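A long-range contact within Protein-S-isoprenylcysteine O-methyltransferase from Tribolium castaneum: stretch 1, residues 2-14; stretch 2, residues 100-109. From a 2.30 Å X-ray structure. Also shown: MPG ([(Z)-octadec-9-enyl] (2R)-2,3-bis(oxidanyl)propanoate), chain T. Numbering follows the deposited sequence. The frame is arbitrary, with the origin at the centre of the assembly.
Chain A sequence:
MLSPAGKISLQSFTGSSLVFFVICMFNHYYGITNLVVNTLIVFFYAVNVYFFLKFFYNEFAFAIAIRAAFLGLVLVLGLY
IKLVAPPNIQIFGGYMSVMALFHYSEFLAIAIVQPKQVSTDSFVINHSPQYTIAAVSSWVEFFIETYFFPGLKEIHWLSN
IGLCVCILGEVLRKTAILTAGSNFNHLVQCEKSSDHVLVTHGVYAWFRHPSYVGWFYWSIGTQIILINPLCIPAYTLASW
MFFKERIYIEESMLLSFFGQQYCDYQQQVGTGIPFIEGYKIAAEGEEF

Stretch 1 (2-14) LSPAGKISLQSFT
Stretch 2 100-109: ALFHYSEFLA

Helices can pack without a single hydrogen bond between them, held by the fit of largely apolar surfaces while several of the polar groups find partners in their own helix; residues 2-14 and 100-109 of this methyltransferase illustrate the principle. At the apolar centre, Phe 13 and Tyr 104 form an offset stack, ring centroids 4.0 Å apart and planes 6° from parallel, with Phe 13 CD2 3.6 Å from Tyr 104 CE2. Both side chains leave toward the opposite helix with chi1 t (176° and 172°; chi2 77° and 68°), and Phe 13 CB adds a CH-pi contact 4.0 Å from the Tyr 104 centroid.

Around this pair, Leu 101 (m, t) brings CD2 within 4.1 Å of Phe 13 CZ, while Leu 10 (t, m) lies at the tyrosine's edge, its CD2 3.0 Å from Tyr 104 OH. Farther along, Leu 2 CD1 (p, t) meets Leu 108 CD1 (t, p) at 3.8 Å.

The backbone frame is two regular alpha-helices, 4-14 and 100-109, phi/psi near -65/-42, running nearly antiparallel at 153° with axes 10.0 Å apart at closest approach. The register sets Gly 6 CA 6.2 Å from Leu 108 CA, and Phe 13 CA 8.1 Å from Tyr 104 CA. Gly 6, lacking a side chain, leaves room for Leu 2 CD1, which a CB there would strike.

Toward the polar edge, Phe 107 (t, chi2 -84°) places CE1 3.7 Å from Ala 5 O and 3.2 Å from Ser 9 OG. That hydroxyl (chi1 p) donates within its own helix, Ser 9 OG to Gly 6 O at 2.8 Å. Ser 3 (p) caps the first helix, its OG accepting from Gly 6 N at 3.1 Å. On the lipid-bound flank, Lys 7, pointing away and extended (m, t, t, t), donates from NZ to MPG O3 at 3.0 Å.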

# COMPACT_ATOMS: atom_id res chain seq x y z
N LEU A 2 -12.93 4.88 19.63
CA LEU A 2 -11.80 5.55 19.00
C LEU A 2 -12.28 6.73 18.16
O LEU A 2 -13.36 7.27 18.39
CB LEU A 2 -11.00 4.56 18.15
CG LEU A 2 -11.69 3.93 16.94
CD1 LEU A 2 -10.65 3.47 15.93
CD2 LEU A 2 -12.57 2.75 17.35
N SER A 3 -11.48 7.13 17.18
CA SER A 3 -11.79 8.29 16.36
C SER A 3 -13.15 8.12 15.67
O SER A 3 -13.63 6.99 15.49
CB SER A 3 -10.71 8.51 15.31
OG SER A 3 -10.68 7.45 14.37
N PRO A 4 -13.79 9.22 15.28
CA PRO A 4 -15.07 9.09 14.57
C PRO A 4 -14.97 8.26 13.30
O PRO A 4 -15.74 7.31 13.12
CB PRO A 4 -15.47 10.55 14.28
CG PRO A 4 -14.20 11.34 14.43
CD PRO A 4 -13.40 10.63 15.47
N ALA A 5 -14.03 8.58 12.42
CA ALA A 5 -13.85 7.79 11.21
C ALA A 5 -13.53 6.34 11.54
O ALA A 5 -13.91 5.43 10.80
CB ALA A 5 -12.75 8.39 10.34
N GLY A 6 -12.82 6.10 12.65
CA GLY A 6 -12.53 4.74 13.06
C GLY A 6 -13.78 3.99 13.49
O GLY A 6 -13.93 2.80 13.19
N LYS A 7 -14.68 4.67 14.20
CA LYS A 7 -15.92 4.02 14.62
C LYS A 7 -16.84 3.74 13.44
O LYS A 7 -17.55 2.73 13.43
CB LYS A 7 -16.64 4.87 15.67
CG LYS A 7 -15.89 5.01 16.98
CD LYS A 7 -16.81 5.47 18.10
CE LYS A 7 -16.04 5.73 19.39
NZ LYS A 7 -16.93 6.14 20.51
N ILE A 8 -16.84 4.63 12.44
CA ILE A 8 -17.65 4.39 11.24
C ILE A 8 -17.22 3.10 10.57
O ILE A 8 -18.06 2.26 10.20
CB ILE A 8 -17.55 5.59 10.29
CG1 ILE A 8 -18.04 6.88 10.96
CG2 ILE A 8 -18.32 5.33 8.99
CD1 ILE A 8 -19.39 6.77 11.63
N SER A 9 -15.91 2.91 10.39
CA SER A 9 -15.43 1.71 9.73
C SER A 9 -15.73 0.46 10.55
O SER A 9 -16.06 -0.59 9.99
CB SER A 9 -13.93 1.82 9.47
OG SER A 9 -13.19 1.81 10.68
N LEU A 10 -15.64 0.56 11.88
CA LEU A 10 -15.87 -0.61 12.72
C LEU A 10 -17.35 -0.99 12.74
O LEU A 10 -17.68 -2.18 12.66
CB LEU A 10 -15.35 -0.33 14.14
CG LEU A 10 -15.11 -1.50 15.10
CD1 LEU A 10 -16.42 -2.03 15.69
CD2 LEU A 10 -14.33 -2.63 14.44
N GLN A 11 -18.24 -0.01 12.82
CA GLN A 11 -19.67 -0.31 12.78
C GLN A 11 -20.06 -0.94 11.45
O GLN A 11 -20.80 -1.92 11.41
CB GLN A 11 -20.47 0.97 13.02
CG GLN A 11 -20.33 1.54 14.42
CD GLN A 11 -20.95 2.91 14.55
OE1 GLN A 11 -20.81 3.76 13.67
NE2 GLN A 11 -21.66 3.14 15.66
N SER A 12 -19.56 -0.38 10.34
CA SER A 12 -19.94 -0.88 9.02
C SER A 12 -19.32 -2.25 8.75
O SER A 12 -19.96 -3.12 8.16
CB SER A 12 -19.52 0.12 7.95
OG SER A 12 -20.00 1.41 8.24
N PHE A 13 -18.07 -2.46 9.18
CA PHE A 13 -17.39 -3.72 8.91
C PHE A 13 -18.06 -4.87 9.65
O PHE A 13 -18.36 -5.91 9.05
CB PHE A 13 -15.92 -3.60 9.31
CG PHE A 13 -15.15 -4.89 9.17
CD1 PHE A 13 -14.73 -5.33 7.92
CD2 PHE A 13 -14.83 -5.64 10.29
CE1 PHE A 13 -14.02 -6.51 7.80
CE2 PHE A 13 -14.12 -6.82 10.16
CZ PHE A 13 -13.71 -7.25 8.92
N THR A 14 -18.30 -4.71 10.95
CA THR A 14 -18.92 -5.78 11.73
C THR A 14 -20.40 -5.92 11.37
O THR A 14 -20.90 -7.05 11.25
CB THR A 14 -18.75 -5.51 13.22
OG1 THR A 14 -19.38 -4.27 13.57
CG2 THR A 14 -17.28 -5.45 13.60
N ALA A 100 -9.23 -9.47 2.98
CA ALA A 100 -10.16 -8.50 3.55
C ALA A 100 -9.69 -8.02 4.91
O ALA A 100 -9.77 -6.83 5.22
CB ALA A 100 -11.56 -9.13 3.65
N LEU A 101 -9.20 -8.94 5.75
CA LEU A 101 -8.73 -8.54 7.07
C LEU A 101 -7.51 -7.64 6.98
O LEU A 101 -7.37 -6.69 7.76
CB LEU A 101 -8.42 -9.78 7.92
CG LEU A 101 -9.61 -10.51 8.55
CD1 LEU A 101 -9.13 -11.73 9.33
CD2 LEU A 101 -10.42 -9.59 9.46
N PHE A 102 -6.61 -7.91 6.03
CA PHE A 102 -5.43 -7.07 5.87
C PHE A 102 -5.83 -5.62 5.61
O PHE A 102 -5.38 -4.71 6.31
CB PHE A 102 -4.55 -7.59 4.74
CG PHE A 102 -3.40 -6.68 4.41
CD1 PHE A 102 -2.20 -6.79 5.08
CD2 PHE A 102 -3.54 -5.69 3.44
CE1 PHE A 102 -1.14 -5.95 4.79
CE2 PHE A 102 -2.48 -4.85 3.15
CZ PHE A 102 -1.29 -4.98 3.82
N HIS A 103 -6.67 -5.40 4.60
CA HIS A 103 -6.98 -4.04 4.19
C HIS A 103 -7.79 -3.30 5.25
O HIS A 103 -7.58 -2.10 5.46
CB HIS A 103 -7.72 -4.06 2.85
CG HIS A 103 -6.86 -4.45 1.69
ND1 HIS A 103 -5.89 -3.62 1.17
CD2 HIS A 103 -6.81 -5.59 0.96
CE1 HIS A 103 -5.29 -4.23 0.16
NE2 HIS A 103 -5.82 -5.43 0.02
N TYR A 104 -8.71 -3.99 5.93
CA TYR A 104 -9.50 -3.31 6.95
C TYR A 104 -8.66 -3.01 8.18
O TYR A 104 -8.63 -1.87 8.66
CB TYR A 104 -10.72 -4.14 7.35
CG TYR A 104 -11.41 -3.51 8.53
CD1 TYR A 104 -12.06 -2.29 8.41
CD2 TYR A 104 -11.36 -4.11 9.78
CE1 TYR A 104 -12.66 -1.70 9.49
CE2 TYR A 104 -11.97 -3.52 10.87
CZ TYR A 104 -12.62 -2.31 10.72
OH TYR A 104 -13.22 -1.71 11.79
N SER A 105 -7.99 -4.03 8.73
CA SER A 105 -7.16 -3.82 9.91
C SER A 105 -6.10 -2.75 9.65
O SER A 105 -5.67 -2.06 10.58
CB SER A 105 -6.50 -5.13 10.32
OG SER A 105 -5.70 -5.65 9.28
N GLU A 106 -5.68 -2.60 8.39
CA GLU A 106 -4.76 -1.52 8.04
C GLU A 106 -5.40 -0.16 8.27
O GLU A 106 -4.76 0.76 8.79
CB GLU A 106 -4.32 -1.67 6.58
CG GLU A 106 -3.14 -0.81 6.20
CD GLU A 106 -1.82 -1.38 6.68
OE1 GLU A 106 -0.81 -0.65 6.65
OE2 GLU A 106 -1.78 -2.56 7.08
N PHE A 107 -6.67 -0.01 7.89
CA PHE A 107 -7.40 1.22 8.16
C PHE A 107 -7.57 1.44 9.66
O PHE A 107 -7.37 2.55 10.16
CB PHE A 107 -8.76 1.19 7.47
CG PHE A 107 -9.59 2.42 7.69
CD1 PHE A 107 -10.37 2.56 8.83
CD2 PHE A 107 -9.61 3.44 6.76
CE1 PHE A 107 -11.13 3.69 9.04
CE2 PHE A 107 -10.37 4.58 6.96
CZ PHE A 107 -11.14 4.70 8.10
N LEU A 108 -7.96 0.39 10.38
CA LEU A 108 -8.21 0.53 11.81
C LEU A 108 -6.93 0.91 12.55
O LEU A 108 -6.96 1.73 13.47
CB LEU A 108 -8.80 -0.77 12.36
CG LEU A 108 -9.41 -0.73 13.77
CD1 LEU A 108 -10.52 0.30 13.86
CD2 LEU A 108 -9.94 -2.11 14.13
N ALA A 109 -5.80 0.32 12.16
CA ALA A 109 -4.53 0.66 12.80
C ALA A 109 -4.23 2.15 12.66
O ALA A 109 -3.86 2.81 13.64
CB ALA A 109 -3.40 -0.18 12.20
C2 MPG T . -22.00 6.68 15.07
C3 MPG T . -22.92 7.54 14.20
C4 MPG T . -24.30 6.91 14.04
C5 MPG T . -24.19 5.57 13.31
C6 MPG T . -25.22 5.47 12.19
C7 MPG T . -25.67 4.01 12.06
C8 MPG T . -25.91 3.64 10.59
C9 MPG T . -25.34 2.26 10.28
C10 MPG T . -24.07 2.00 10.50
C11 MPG T . -23.48 0.62 10.18
C12 MPG T . -24.16 -0.45 11.03
C13 MPG T . -24.64 -1.58 10.12
O1 MPG T . -19.94 7.19 16.17
C1 MPG T . -20.57 7.19 14.92
CXD MPG T . -19.35 9.17 17.63
O2 MPG T . -18.86 10.46 17.38
C21 MPG T . -18.63 8.57 18.83
O3 MPG T . -19.30 7.40 19.24
O4 MPG T . -18.25 8.56 15.63
CX3 MPG T . -19.12 8.30 16.40